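Local coordinates for phenylacetic acid degradation protein PaaI (Thermus thermophilus HB8, PDB 1WLU) that probably hydrolyses acyl-CoA thioesters as a hot dog-fold thioesterase linked to phenylacetic acid degradation, at residues C66-F71 and A108-T113. Numbering follows the deposited sequence.
Sequences CRMDYF and ALFTGT
Arg67 and Thr111 exchange two backbone hydrogen bonds, Arg67 N to Thr111 O (2.7 Å) and Thr111 N to Arg67 O, and Asp69 and Leu109 repeat the pattern with Asp69 N 2.8 Å from Leu109 O. With strand axes at 175°, this is a regular antiparallel ladder. On the face of Arg67 and Asp69, Arg67 NE meets the syn lone pair of Asp69 OD2 in the guanidinium plane, a 2.9 Å salt bridge. One water ties Asp69 OD2 to Leu109 O and Thr111 OG1, while Asp69 OD1 binds Ser65 OG of a neighbouring subunit. The face of Cys66, Met68 and Phe110 is largely apolar. Phe110 CG lies anti to the backbone N (chi1 172°); at the ring's far end CZ is 3.6 Å from Cys66 SG. Met68 SD lies at the Phe110 ring edge, 5.4 Å from the centroid, a Met-aromatic contact; Met68 CE reaches Ala108 CB. An alanine in place of Phe110 would probably open a gap beside Cys66 SG and towards Tyr44 and Phe51 of helix 40-56. Phe71 CE2 packs 3.8 Å from Leu109 CB; Phe71 and Tyr70 bind CoA. This strand pair thus turns sulfur and aromatic groups to the helix, ion pair and water to another subunit, beside Phe71-Leu109.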
loop_
_atom_site.group_PDB
_atom_site.type_symbol
_atom_site.label_atom_id
_atom_site.label_comp_id
_atom_site.label_asym_id
_atom_site.label_seq_id
_atom_site.Cartn_x
_atom_site.Cartn_y
_atom_site.Cartn_z
ATOM N N CYS A 66 -1.699 4.657 -4.323
ATOM C CA CYS A 66 -0.357 5.123 -3.999
ATOM C C CYS A 66 0.014 4.776 -2.568
ATOM O O CYS A 66 -0.820 4.843 -1.664
ATOM C CB CYS A 66 -0.264 6.635 -4.183
ATOM S SG CYS A 66 -0.713 7.179 -5.841
ATOM N N ARG A 67 1.274 4.404 -2.374
ATOM C CA ARG A 67 1.789 4.064 -1.055
ATOM C C ARG A 67 2.934 5.007 -0.734
ATOM O O ARG A 67 3.773 5.301 -1.590
ATOM C CB ARG A 67 2.298 2.621 -1.029
ATOM C CG ARG A 67 2.939 2.192 0.293
ATOM C CD ARG A 67 3.487 0.779 0.153
ATOM N NE ARG A 67 4.245 0.323 1.317
ATOM C CZ ARG A 67 3.803 -0.550 2.217
ATOM N NH1 ARG A 67 2.589 -1.079 2.112
ATOM N NH2 ARG A 67 4.593 -0.916 3.218
ATOM N N MET A 68 2.958 5.490 0.501
ATOM C CA MET A 68 4.004 6.391 0.948
ATOM C C MET A 68 4.614 5.822 2.225
ATOM O O MET A 68 3.915 5.646 3.227
ATOM C CB MET A 68 3.418 7.779 1.222
ATOM C CG MET A 68 4.442 8.823 1.616
ATOM S SD MET A 68 5.479 9.337 0.239
ATOM C CE MET A 68 6.165 10.858 0.914
ATOM N N ASP A 69 5.907 5.513 2.173
ATOM C CA ASP A 69 6.629 4.980 3.323
ATOM C C ASP A 69 7.585 6.066 3.804
ATOM O O ASP A 69 8.441 6.526 3.051
ATOM C CB ASP A 69 7.398 3.714 2.929
ATOM C CG ASP A 69 6.475 2.548 2.617
ATOM O OD1 ASP A 69 5.610 2.234 3.462
ATOM O OD2 ASP A 69 6.617 1.939 1.536
ATOM N N TYR A 70 7.424 6.472 5.060
ATOM C CA TYR A 70 8.235 7.536 5.655
ATOM C C TYR A 70 9.397 6.987 6.469
ATOM O O TYR A 70 9.199 6.140 7.342
ATOM C CB TYR A 70 7.348 8.397 6.554
ATOM C CG TYR A 70 6.228 9.098 5.822
ATOM C CD1 TYR A 70 6.406 10.371 5.287
ATOM C CD2 TYR A 70 4.984 8.489 5.669
ATOM C CE1 TYR A 70 5.373 11.024 4.621
ATOM C CE2 TYR A 70 3.946 9.131 5.004
ATOM C CZ TYR A 70 4.148 10.399 4.484
ATOM O OH TYR A 70 3.128 11.052 3.836
ATOM N N PHE A 71 10.605 7.486 6.204
ATOM C CA PHE A 71 11.788 7.004 6.919
ATOM C C PHE A 71 12.454 8.010 7.847
ATOM O O PHE A 71 12.924 7.641 8.924
ATOM C CB PHE A 71 12.852 6.507 5.933
ATOM C CG PHE A 71 12.335 5.542 4.906
ATOM C CD1 PHE A 71 11.543 4.461 5.277
ATOM C CD2 PHE A 71 12.655 5.710 3.564
ATOM C CE1 PHE A 71 11.074 3.558 4.322
ATOM C CE2 PHE A 71 12.192 4.814 2.604
ATOM C CZ PHE A 71 11.401 3.737 2.983
ATOM N N ALA A 108 11.819 9.195 2.150
ATOM C CA ALA A 108 10.585 8.438 1.973
ATOM C C ALA A 108 10.582 7.740 0.625
ATOM O O ALA A 108 11.353 8.089 -0.270
ATOM C CB ALA A 108 9.375 9.370 2.078
ATOM N N LEU A 109 9.712 6.745 0.497
ATOM C CA LEU A 109 9.568 5.987 -0.740
ATOM C C LEU A 109 8.092 5.969 -1.110
ATOM O O LEU A 109 7.243 5.583 -0.305
ATOM C CB LEU A 109 10.059 4.550 -0.556
ATOM C CG LEU A 109 9.875 3.639 -1.775
ATOM C CD1 LEU A 109 10.782 4.105 -2.902
ATOM C CD2 LEU A 109 10.196 2.200 -1.396
ATOM N N PHE A 110 7.800 6.381 -2.337
ATOM C CA PHE A 110 6.438 6.436 -2.851
ATOM C C PHE A 110 6.319 5.432 -3.995
ATOM O O PHE A 110 7.206 5.327 -4.839
ATOM C CB PHE A 110 6.166 7.881 -3.312
ATOM C CG PHE A 110 4.868 8.086 -4.052
ATOM C CD1 PHE A 110 4.695 7.596 -5.346
ATOM C CD2 PHE A 110 3.855 8.863 -3.491
ATOM C CE1 PHE A 110 3.537 7.885 -6.070
ATOM C CE2 PHE A 110 2.696 9.156 -4.210
ATOM C CZ PHE A 110 2.540 8.667 -5.501
ATOM N N THR A 111 5.233 4.670 -3.990
ATOM C CA THR A 111 4.976 3.678 -5.026
ATOM C C THR A 111 3.555 3.950 -5.501
ATOM O O THR A 111 2.623 3.928 -4.702
ATOM C CB THR A 111 5.056 2.247 -4.453
ATOM O OG1 THR A 111 6.277 2.091 -3.718
ATOM C CG2 THR A 111 5.019 1.222 -5.581
ATOM N N GLY A 112 3.376 4.213 -6.790
ATOM C CA GLY A 112 2.038 4.507 -7.269
ATOM C C GLY A 112 1.676 3.927 -8.617
ATOM O O GLY A 112 2.535 3.740 -9.478
ATOM N N THR A 113 0.391 3.638 -8.789
ATOM C CA THR A 113 -0.115 3.087 -10.035
ATOM C C THR A 113 -1.210 3.989 -10.576
ATOM O O THR A 113 -2.074 4.452 -9.829
ATOM C CB THR A 113 -0.676 1.674 -9.819
ATOM O OG1 THR A 113 0.402 0.794 -9.484
ATOM C CG2 THR A 113 -1.369 1.166 -11.080
HETATM O O HOH W 1 6.195 2.977 -1.079
#